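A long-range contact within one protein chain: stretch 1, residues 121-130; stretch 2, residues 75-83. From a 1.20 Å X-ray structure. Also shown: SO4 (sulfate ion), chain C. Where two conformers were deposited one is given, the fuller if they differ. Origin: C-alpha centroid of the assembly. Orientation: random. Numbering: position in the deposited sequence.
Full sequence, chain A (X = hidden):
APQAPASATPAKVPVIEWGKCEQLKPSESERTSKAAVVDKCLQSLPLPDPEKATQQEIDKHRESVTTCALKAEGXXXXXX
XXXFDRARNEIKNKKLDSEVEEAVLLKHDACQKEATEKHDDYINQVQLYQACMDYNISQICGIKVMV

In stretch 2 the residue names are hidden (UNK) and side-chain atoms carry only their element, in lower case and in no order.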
# COMPACT_ATOMS: atom_id res chain seq x y z
N ASP A 121 20.81 -15.75 -12.00
CA ASP A 121 19.52 -16.21 -11.47
C ASP A 121 18.40 -15.36 -12.10
O ASP A 121 18.43 -14.14 -11.91
CB ASP A 121 19.52 -16.20 -9.96
CG ASP A 121 18.23 -16.77 -9.47
OD1 ASP A 121 17.31 -16.00 -9.41
OD2 ASP A 121 18.08 -18.01 -9.35
N TYR A 122 17.43 -15.99 -12.72
CA TYR A 122 16.37 -15.30 -13.48
C TYR A 122 15.48 -14.50 -12.55
O TYR A 122 14.93 -13.46 -12.96
CB TYR A 122 15.56 -16.28 -14.30
CG TYR A 122 16.38 -16.95 -15.38
CD1 TYR A 122 17.28 -16.26 -16.17
CD2 TYR A 122 16.18 -18.29 -15.65
CE1 TYR A 122 18.08 -16.91 -17.11
CE2 TYR A 122 16.94 -18.95 -16.59
CZ TYR A 122 17.82 -18.25 -17.38
OH TYR A 122 18.55 -18.92 -18.34
N ILE A 123 15.30 -14.94 -11.29
CA ILE A 123 14.51 -14.18 -10.30
C ILE A 123 15.30 -12.96 -9.84
O ILE A 123 14.76 -11.85 -9.79
CB ILE A 123 14.01 -15.09 -9.16
CG1 ILE A 123 12.90 -16.01 -9.67
CG2 ILE A 123 13.56 -14.29 -7.94
CD1 ILE A 123 12.55 -17.08 -8.63
N ASN A 124 16.59 -13.11 -9.55
CA ASN A 124 17.41 -11.95 -9.19
C ASN A 124 17.41 -10.94 -10.34
O ASN A 124 17.40 -9.77 -10.07
CB ASN A 124 18.83 -12.37 -8.81
CG ASN A 124 18.95 -13.08 -7.49
OD1 ASN A 124 18.04 -13.07 -6.65
ND2 ASN A 124 20.06 -13.81 -7.34
N GLN A 125 17.44 -11.41 -11.58
CA GLN A 125 17.43 -10.48 -12.73
C GLN A 125 16.15 -9.60 -12.67
O GLN A 125 16.22 -8.39 -12.81
CB GLN A 125 17.45 -11.19 -14.06
CG GLN A 125 18.78 -11.84 -14.36
CD GLN A 125 18.75 -12.59 -15.66
OE1 GLN A 125 17.73 -12.71 -16.33
NE2 GLN A 125 19.91 -13.05 -16.12
N VAL A 126 14.99 -10.20 -12.50
CA VAL A 126 13.75 -9.41 -12.55
C VAL A 126 13.70 -8.52 -11.31
O VAL A 126 13.28 -7.34 -11.39
CB VAL A 126 12.44 -10.24 -12.74
CG1 VAL A 126 12.21 -11.31 -11.73
CG2 VAL A 126 11.27 -9.28 -12.87
N GLN A 127 14.19 -8.99 -10.17
CA GLN A 127 14.22 -8.15 -8.96
C GLN A 127 15.05 -6.90 -9.19
O GLN A 127 14.64 -5.78 -8.88
CB GLN A 127 14.75 -8.96 -7.76
CG GLN A 127 13.76 -10.08 -7.31
CD GLN A 127 14.36 -11.03 -6.30
OE1 GLN A 127 15.59 -11.10 -6.16
NE2 GLN A 127 13.52 -11.82 -5.64
N LEU A 128 16.25 -7.06 -9.74
CA LEU A 128 17.10 -5.87 -9.96
C LEU A 128 16.49 -5.00 -11.07
O LEU A 128 16.47 -3.79 -10.91
CB LEU A 128 18.55 -6.25 -10.23
CG LEU A 128 19.49 -5.06 -10.47
CD1 LEU A 128 19.49 -4.08 -9.31
CD2 LEU A 128 20.92 -5.56 -10.72
N TYR A 129 15.96 -5.59 -12.14
CA TYR A 129 15.34 -4.79 -13.22
C TYR A 129 14.20 -3.94 -12.64
O TYR A 129 14.13 -2.74 -12.92
CB TYR A 129 14.78 -5.70 -14.29
CG TYR A 129 13.92 -5.00 -15.29
CD1 TYR A 129 14.48 -4.26 -16.32
CD2 TYR A 129 12.53 -5.00 -15.17
CE1 TYR A 129 13.69 -3.58 -17.22
CE2 TYR A 129 11.71 -4.33 -16.06
CZ TYR A 129 12.31 -3.60 -17.10
OH TYR A 129 11.48 -2.92 -17.91
N GLN A 130 13.34 -4.53 -11.80
CA GLN A 130 12.16 -3.78 -11.30
C GLN A 130 12.65 -2.67 -10.38
O GLN A 130 12.13 -1.53 -10.40
CB GLN A 130 11.20 -4.68 -10.61
CG GLN A 130 10.43 -5.55 -11.56
CD GLN A 130 9.32 -6.33 -10.92
OE1 GLN A 130 9.51 -6.95 -9.87
NE2 GLN A 130 8.13 -6.31 -11.48
N UNK A 75 4.70 -13.63 -16.90
CA UNK A 75 5.93 -12.82 -17.09
C UNK A 75 7.19 -13.63 -17.28
O UNK A 75 8.23 -12.98 -17.52
c UNK A 75 6.10 -7.90 -18.40
c UNK A 75 6.28 -9.10 -17.76
c UNK A 75 3.91 -7.58 -17.43
c UNK A 75 6.07 -11.77 -15.98
c UNK A 75 3.83 -10.59 -15.53
c UNK A 75 5.07 -10.69 -16.11
c UNK A 75 4.11 -8.75 -16.75
c UNK A 75 4.94 -7.15 -18.23
n UNK A 75 3.26 -9.41 -15.91
c UNK A 75 5.25 -9.53 -16.91
N UNK A 76 7.19 -14.93 -17.30
CA UNK A 76 8.39 -15.76 -17.53
C UNK A 76 8.13 -16.63 -18.74
O UNK A 76 7.07 -17.23 -18.88
c UNK A 76 8.46 -14.76 -13.03
c UNK A 76 8.73 -16.59 -16.31
c UNK A 76 10.66 -14.51 -13.83
c UNK A 76 8.17 -15.52 -14.14
c UNK A 76 10.36 -15.23 -14.97
c UNK A 76 9.74 -14.34 -12.83
c UNK A 76 9.11 -15.76 -15.13
N UNK A 77 9.17 -16.77 -19.56
CA UNK A 77 9.06 -17.63 -20.76
C UNK A 77 9.31 -19.09 -20.42
O UNK A 77 9.51 -19.42 -19.26
o UNK A 77 11.88 -18.11 -20.72
c UNK A 77 11.48 -17.30 -21.58
c UNK A 77 10.01 -17.09 -21.80
o UNK A 77 12.23 -16.70 -22.37
N UNK A 78 9.25 -19.96 -21.46
CA UNK A 78 9.47 -21.42 -21.27
C UNK A 78 10.89 -21.79 -20.86
O UNK A 78 11.09 -23.01 -20.52
o UNK A 78 9.34 -22.75 -24.77
c UNK A 78 9.76 -22.06 -23.75
o UNK A 78 10.78 -21.31 -23.77
c UNK A 78 8.95 -22.20 -22.48
N UNK A 79 11.84 -20.87 -20.84
CA UNK A 79 13.22 -21.11 -20.31
C UNK A 79 13.33 -20.55 -18.89
O UNK A 79 14.41 -20.63 -18.35
c UNK A 79 15.18 -20.68 -23.71
o UNK A 79 15.62 -19.54 -23.52
c UNK A 79 14.27 -20.54 -21.29
c UNK A 79 14.33 -21.30 -22.62
o UNK A 79 15.39 -21.35 -24.76
N UNK A 80 12.27 -19.94 -18.32
CA UNK A 80 12.24 -19.30 -16.98
C UNK A 80 12.71 -17.82 -17.02
O UNK A 80 12.92 -17.28 -15.94
N UNK A 81 12.93 -17.28 -18.19
CA UNK A 81 13.51 -15.91 -18.32
C UNK A 81 12.39 -14.85 -18.26
O UNK A 81 11.35 -15.02 -18.88
c UNK A 81 15.38 -16.88 -19.71
c UNK A 81 15.06 -14.43 -19.55
c UNK A 81 14.36 -15.74 -19.58
N UNK A 82 12.60 -13.80 -17.49
CA UNK A 82 11.61 -12.69 -17.45
C UNK A 82 11.45 -12.10 -18.81
O UNK A 82 12.43 -11.89 -19.56
c UNK A 82 9.96 -10.39 -15.83
c UNK A 82 12.10 -11.62 -16.47
c UNK A 82 9.20 -9.23 -15.76
c UNK A 82 10.96 -8.07 -16.83
o UNK A 82 9.04 -6.87 -16.22
c UNK A 82 11.70 -9.21 -16.89
c UNK A 82 11.22 -10.40 -16.41
c UNK A 82 9.73 -8.05 -16.29
N UNK A 83 10.23 -11.75 -19.17
CA UNK A 83 9.85 -11.20 -20.47
C UNK A 83 10.10 -9.71 -20.54
O UNK A 83 9.21 -8.87 -20.55
c UNK A 83 6.44 -14.80 -21.52
n UNK A 83 5.00 -15.08 -21.65
c UNK A 83 8.40 -11.54 -20.81
c UNK A 83 8.13 -13.01 -21.04
c UNK A 83 6.67 -13.31 -21.40
S SO4 C . 23.25 -14.52 -9.23
O1 SO4 C . 23.98 -14.89 -10.41
O2 SO4 C . 23.22 -15.58 -8.25
O3 SO4 C . 21.88 -14.21 -9.66
O4 SO4 C . 23.78 -13.37 -8.62
O HOH W 1 14.93 -13.21 -15.85

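Position 75 carries one carbon and then fused five- and six-membered rings holding eight carbons and one nitrogen: tryptophan. The CA-to-CB bond of Trp75 points toward the helix, but its side chain makes no contact with it; its backbone O accepts from N of position 83 at 2.9 Å.

Position 76 has one carbon and a six-carbon ring with no oxygen: phenylalanine. The edge of the Phe76 ring meets Val126, CZ to CG1 at 4.1 Å.

Position 77 shows two carbons, the second bearing two oxygens, so it is aspartate. Asp77 OD1 accepts from N of position 79 at 2.8 Å and from N of position 81 at 2.9 Å, bracing a type I turn that runs to position 80.

Position 78 repeats those atoms, two carbons and two oxygens, out of reach of the helix. Asp78 is exposed at the turn.

Position 79 has three carbons, the third with two oxygens, hence glutamate. The CA-to-CB bond of Glu79 points sideways, and the contact comes from its backbone O, 3.5 Å from Tyr122 CE2.

Position 80 has no side-chain atoms: glycine. Its phi of 87° by itself favours Gly80, and an ideal CB would sit 3.6 Å from Tyr122 CD2. The backbone O lies 3.3 Å from Tyr122 CB.

Position 81 has one carbon carrying two more: valine. CG2 of Val81 sits over one face of the Tyr122 ring, 3.8 Å from the ring centroid, a CH-pi contact.

Position 82 has one carbon and a six-carbon ring bearing an oxygen: tyrosine. Tyr82 turns one ring face to Val126, whose CG2 stands 3.6 Å from the ring centroid, while the Tyr129 ring meets it obliquely, Tyr129 CD2 to Tyr82 CE2 at 3.8 Å.

Position 83 ends a row of four carbons in nitrogen. Lys83 is out of reach of stretch 1, at the N-cap position before a helix.

The contact buries 412 Å² without a direct hydrogen bond between the stretches. Tyr122, Val126 and Tyr129 point toward the loop from successive turns of the helix, and the two CH-pi contacts reverse roles: valine from the loop over a helix tyrosine, then valine from the helix over a loop tyrosine. One water supplies a polar link, accepting from Tyr82 N and donating to Tyr122 O and Gln125 OE1, each at 2.9 Å. The rule to read is that each stretch holds its own shape, the loop by Asp77 and the helix start by the Asp121 cap.

Stretch 2 75-83: WFDDEGVYK
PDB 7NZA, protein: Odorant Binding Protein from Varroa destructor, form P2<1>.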